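Local coordinates for protein Rv1364c/MT1410 (Mycobacterium tuberculosis, PDB 3KE6) that probably acts in sigma-factor regulation, joining a manganese-binding PP2C-type RsbU phosphatase domain to an RsbW-like anti-sigma-factor kinase domain, at residues A39-V44 / P388-T393; D207-I212 / D229-D234. All blocks are in the same frame, centred on the assembly; numbering follows the deposited sequence.

Contact 1: A39-V44 / P388-T393; sequences AAEYLV and PARFVT
The Tyr42 ring lies against Phe391, whose CD1 sits 3.4 Å from Tyr42 CE2, over one face of the tyrosine and toward its rim. Near-parallel (17°) but strongly offset, the rings share little of their faces. Tyr42 reaches this place because its CG stands between the backbone N and the carbonyl carbon (chi1 68°), which swings the ring toward the neighbouring strand. Phe391 turns its edge to the backbone of 42-44, and Ala389 CB meets the edge of the Tyr42 ring. The strands run parallel: Ala40 O accepts from Arg390 N at 2.8 Å, Arg390 O from Tyr42 N, and Tyr42 O from Val392 N.

The other face of the sheet carries Glu41 and Arg390, side by side. Arg390 bends at chi2 and chi3, bringing its guanidinium alongside the carboxylate. Glu41 OE1 lies over a guanidinium face, 4.1 Å from Arg390 NH2; being out of plane, it has no N-H pointing at it. Backbone bonds thus add the C-terminal end of the chain to the sheet of the phosphatase part, while a probable long-range attraction supplements Glu41-Arg390 aliphatic packing. Arg390 probably also eases the crowding of Glu41 with Glu237, its long, weak ion-pair partner.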
# COMPACT_ATOMS: atom_id res chain seq x y z
N ALA A 39 -1.59 2.33 -5.14
CA ALA A 39 -1.94 3.75 -5.08
C ALA A 39 -3.36 3.90 -4.57
O ALA A 39 -4.22 3.04 -4.80
CB ALA A 39 -1.83 4.37 -6.48
N ALA A 40 -3.61 5.03 -3.91
CA ALA A 40 -4.91 5.32 -3.33
C ALA A 40 -5.25 6.80 -3.46
O ALA A 40 -4.44 7.66 -3.14
CB ALA A 40 -4.95 4.91 -1.88
N GLU A 41 -6.48 7.06 -3.90
CA GLU A 41 -6.99 8.41 -4.06
C GLU A 41 -8.44 8.47 -3.58
O GLU A 41 -9.20 7.52 -3.77
CB GLU A 41 -6.92 8.79 -5.52
CG GLU A 41 -7.06 10.27 -5.77
CD GLU A 41 -6.33 10.73 -7.03
OE1 GLU A 41 -5.13 10.38 -7.18
OE2 GLU A 41 -6.95 11.44 -7.84
N TYR A 42 -8.82 9.58 -2.95
CA TYR A 42 -10.17 9.70 -2.44
C TYR A 42 -10.67 11.14 -2.29
O TYR A 42 -9.89 12.08 -2.15
CB TYR A 42 -10.29 8.98 -1.11
CG TYR A 42 -9.53 9.61 0.04
CD1 TYR A 42 -8.14 9.51 0.12
CD2 TYR A 42 -10.19 10.28 1.05
CE1 TYR A 42 -7.44 10.08 1.17
CE2 TYR A 42 -9.49 10.85 2.11
CZ TYR A 42 -8.12 10.74 2.17
OH TYR A 42 -7.43 11.31 3.21
N LEU A 43 -11.99 11.27 -2.35
CA LEU A 43 -12.69 12.53 -2.15
C LEU A 43 -13.79 12.30 -1.13
O LEU A 43 -14.33 11.19 -1.01
CB LEU A 43 -13.30 13.00 -3.46
CG LEU A 43 -12.34 13.21 -4.63
CD1 LEU A 43 -11.94 11.88 -5.25
CD2 LEU A 43 -12.97 14.12 -5.66
N VAL A 44 -14.12 13.36 -0.40
CA VAL A 44 -15.13 13.28 0.65
C VAL A 44 -16.24 14.29 0.34
O VAL A 44 -15.97 15.48 0.25
CB VAL A 44 -14.48 13.56 2.03
CG1 VAL A 44 -15.48 14.08 3.02
CG2 VAL A 44 -13.81 12.30 2.56
N PRO A 388 1.97 8.34 0.58
CA PRO A 388 0.69 8.93 0.96
C PRO A 388 -0.40 8.68 -0.07
O PRO A 388 -0.13 8.54 -1.26
CB PRO A 388 0.99 10.44 1.08
CG PRO A 388 2.21 10.68 0.38
CD PRO A 388 2.99 9.36 0.32
N ALA A 389 -1.62 8.58 0.44
CA ALA A 389 -2.80 8.57 -0.38
C ALA A 389 -2.96 9.98 -0.89
O ALA A 389 -2.51 10.91 -0.24
CB ALA A 389 -4.00 8.15 0.45
N ARG A 390 -3.59 10.15 -2.05
CA ARG A 390 -3.97 11.49 -2.53
C ARG A 390 -5.39 11.86 -2.09
O ARG A 390 -6.36 11.22 -2.48
CB ARG A 390 -3.87 11.54 -4.06
CG ARG A 390 -4.35 12.86 -4.67
CD ARG A 390 -3.28 13.92 -4.65
NE ARG A 390 -2.06 13.47 -5.34
CZ ARG A 390 -1.90 13.42 -6.67
NH1 ARG A 390 -0.73 12.99 -7.15
NH2 ARG A 390 -2.89 13.77 -7.51
N PHE A 391 -5.50 12.92 -1.29
CA PHE A 391 -6.80 13.47 -0.92
C PHE A 391 -7.11 14.71 -1.75
O PHE A 391 -6.43 15.71 -1.63
CB PHE A 391 -6.82 13.80 0.58
CG PHE A 391 -8.11 14.40 1.07
CD1 PHE A 391 -9.34 13.93 0.64
CD2 PHE A 391 -8.09 15.42 2.01
CE1 PHE A 391 -10.54 14.48 1.10
CE2 PHE A 391 -9.28 15.98 2.49
CZ PHE A 391 -10.51 15.51 2.03
N VAL A 392 -8.14 14.62 -2.58
CA VAL A 392 -8.49 15.69 -3.52
C VAL A 392 -9.74 16.47 -3.09
O VAL A 392 -10.62 15.92 -2.43
CB VAL A 392 -8.75 15.10 -4.93
CG1 VAL A 392 -8.91 16.21 -5.97
CG2 VAL A 392 -7.61 14.15 -5.32
N THR A 393 -9.78 17.75 -3.46
CA THR A 393 -11.02 18.56 -3.43
C THR A 393 -11.09 19.48 -4.67
O THR A 393 -10.50 20.56 -4.68
CB THR A 393 -11.12 19.44 -2.16
OG1 THR A 393 -9.99 20.32 -2.09
CG2 THR A 393 -11.20 18.58 -0.89
O HOH W 1 -1.06 6.73 -3.17

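Contact 2: D207-I212 / D229-D234; sequences DLAASI and DRLCSD
This is a helix-helix packing contact in the PP2C-like phosphatase domain, where helices 198-212 and 227-241 lie next to each other beside a beta-sheet. The short segments run roughly antiparallel, with 140° between their directions and 9.7 Å between their axes at closest approach. That spacing leaves room for branched side chains between the backbones, and Ile212, in the last turn of its helix, fills much of it.

Its two branches do different work. CG2, anti to the backbone N, rests 4.0 Å from Leu231 CA and near Leu231 CD1, while the CG1 branch carries CD1 to 3.5 Å from Asp234 CB. Ile212 thereby bridges successive turns of the facing helix and packs on the aliphatic base of the aspartate. Leu231 reaches back across the interface, bringing its CD1 to 3.6 Å from Ala209 O and close to Ala209 CB.

Thr235 extends the apolar seam by touching both Ala209 and Ile212. Ala209 also meets Leu145 and Val147 of strand 145-147, and Cys232, directed away from helix 198-212, touches Ala39 and Glu41 of strand 36-43. Both helices are thus packed on strands of the mixed sheet.

At the margin Arg230 reaches across the end of helix 198-212 with a straight chain, past Ile212. Ile212 O lies at the guanidinium edge and takes a weak, bent hydrogen bond from Arg230 NH2, 3.0 Å long with 129° at the hydrogen.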
# COMPACT_ATOMS: atom_id res chain seq x y z
N ASP A 207 -13.32 1.80 -20.06
CA ASP A 207 -12.65 2.25 -21.30
C ASP A 207 -11.50 3.21 -21.03
O ASP A 207 -10.48 3.15 -21.70
CB ASP A 207 -13.65 2.94 -22.27
CG ASP A 207 -14.68 1.98 -22.85
OD1 ASP A 207 -14.86 0.88 -22.27
OD2 ASP A 207 -15.32 2.32 -23.87
N LEU A 208 -11.70 4.10 -20.06
CA LEU A 208 -10.71 5.13 -19.72
C LEU A 208 -9.49 4.50 -19.06
O LEU A 208 -8.35 4.82 -19.40
CB LEU A 208 -11.34 6.16 -18.79
CG LEU A 208 -10.60 7.47 -18.50
CD1 LEU A 208 -10.06 8.13 -19.77
CD2 LEU A 208 -11.57 8.42 -17.76
N ALA A 209 -9.73 3.59 -18.13
CA ALA A 209 -8.67 2.80 -17.54
C ALA A 209 -7.86 2.10 -18.63
O ALA A 209 -6.63 2.05 -18.57
CB ALA A 209 -9.23 1.80 -16.54
N ALA A 210 -8.55 1.58 -19.64
CA ALA A 210 -7.88 0.93 -20.77
C ALA A 210 -7.07 1.95 -21.53
O ALA A 210 -5.91 1.71 -21.85
CB ALA A 210 -8.89 0.25 -21.67
N SER A 211 -7.68 3.09 -21.79
CA SER A 211 -7.06 4.15 -22.57
C SER A 211 -5.77 4.65 -21.92
O SER A 211 -4.71 4.67 -22.55
CB SER A 211 -8.05 5.30 -22.75
OG SER A 211 -7.46 6.39 -23.43
N ILE A 212 -5.86 5.03 -20.65
CA ILE A 212 -4.71 5.54 -19.91
C ILE A 212 -3.57 4.52 -19.88
O ILE A 212 -2.41 4.90 -20.00
CB ILE A 212 -5.08 5.93 -18.47
CG1 ILE A 212 -5.92 7.21 -18.47
CG2 ILE A 212 -3.83 6.13 -17.63
CD1 ILE A 212 -6.73 7.42 -17.23
N ASP A 229 0.26 4.74 -10.31
CA ASP A 229 -0.08 6.07 -9.84
C ASP A 229 -0.89 6.82 -10.88
O ASP A 229 -1.97 7.32 -10.57
CB ASP A 229 1.17 6.89 -9.47
CG ASP A 229 1.90 6.30 -8.30
OD1 ASP A 229 1.25 5.68 -7.44
OD2 ASP A 229 3.13 6.45 -8.24
N ARG A 230 -0.40 6.89 -12.12
CA ARG A 230 -1.13 7.62 -13.16
C ARG A 230 -2.41 6.89 -13.56
O ARG A 230 -3.42 7.53 -13.82
CB ARG A 230 -0.24 7.93 -14.36
CG ARG A 230 -0.07 6.82 -15.36
CD ARG A 230 1.06 7.14 -16.32
NE ARG A 230 1.57 5.91 -16.93
CZ ARG A 230 1.08 5.34 -18.03
NH1 ARG A 230 1.63 4.22 -18.48
NH2 ARG A 230 0.05 5.88 -18.67
N LEU A 231 -2.39 5.57 -13.59
CA LEU A 231 -3.62 4.83 -13.83
C LEU A 231 -4.67 5.21 -12.81
O LEU A 231 -5.85 5.33 -13.15
CB LEU A 231 -3.39 3.31 -13.76
CG LEU A 231 -4.64 2.45 -14.05
CD1 LEU A 231 -5.34 2.93 -15.32
CD2 LEU A 231 -4.28 0.97 -14.16
N CYS A 232 -4.25 5.39 -11.56
CA CYS A 232 -5.16 5.73 -10.46
C CYS A 232 -5.56 7.19 -10.52
O CYS A 232 -6.74 7.52 -10.49
CB CYS A 232 -4.49 5.46 -9.12
SG CYS A 232 -5.52 5.84 -7.69
N SER A 233 -4.55 8.05 -10.60
CA SER A 233 -4.72 9.49 -10.63
C SER A 233 -5.56 9.94 -11.85
O SER A 233 -6.58 10.63 -11.70
CB SER A 233 -3.34 10.16 -10.64
OG SER A 233 -3.39 11.49 -10.18
N ASP A 234 -5.14 9.54 -13.05
CA ASP A 234 -5.74 10.10 -14.27
C ASP A 234 -7.15 9.60 -14.54
O ASP A 234 -8.01 10.37 -14.98
CB ASP A 234 -4.84 9.83 -15.49
CG ASP A 234 -3.54 10.60 -15.44
OD1 ASP A 234 -3.55 11.73 -14.92
OD2 ASP A 234 -2.51 10.07 -15.91

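In the fold
The centres of the two contacts are 15 Å apart, and helix 227-241 joins them. This helix packs against helix 198-212 in contact 2; elsewhere it meets both strands of contact 1, where Arg390 NH2 is 3.5 Å from Ser233 OG and Glu41 OE1 3.6 Å from Ser233 CA. Along the chain, 39-44 comes first and both helical segments of contact 2 follow. Last is 388-393, on strand 376-391, which also pairs with 333-340 and 367-373, so one strand runs through both parts of the mixed sheet. Contact 1 therefore brings the chain's far end back to the phosphatase sheet, and contact 2 joins two helices lying on it, 227-241 being shared.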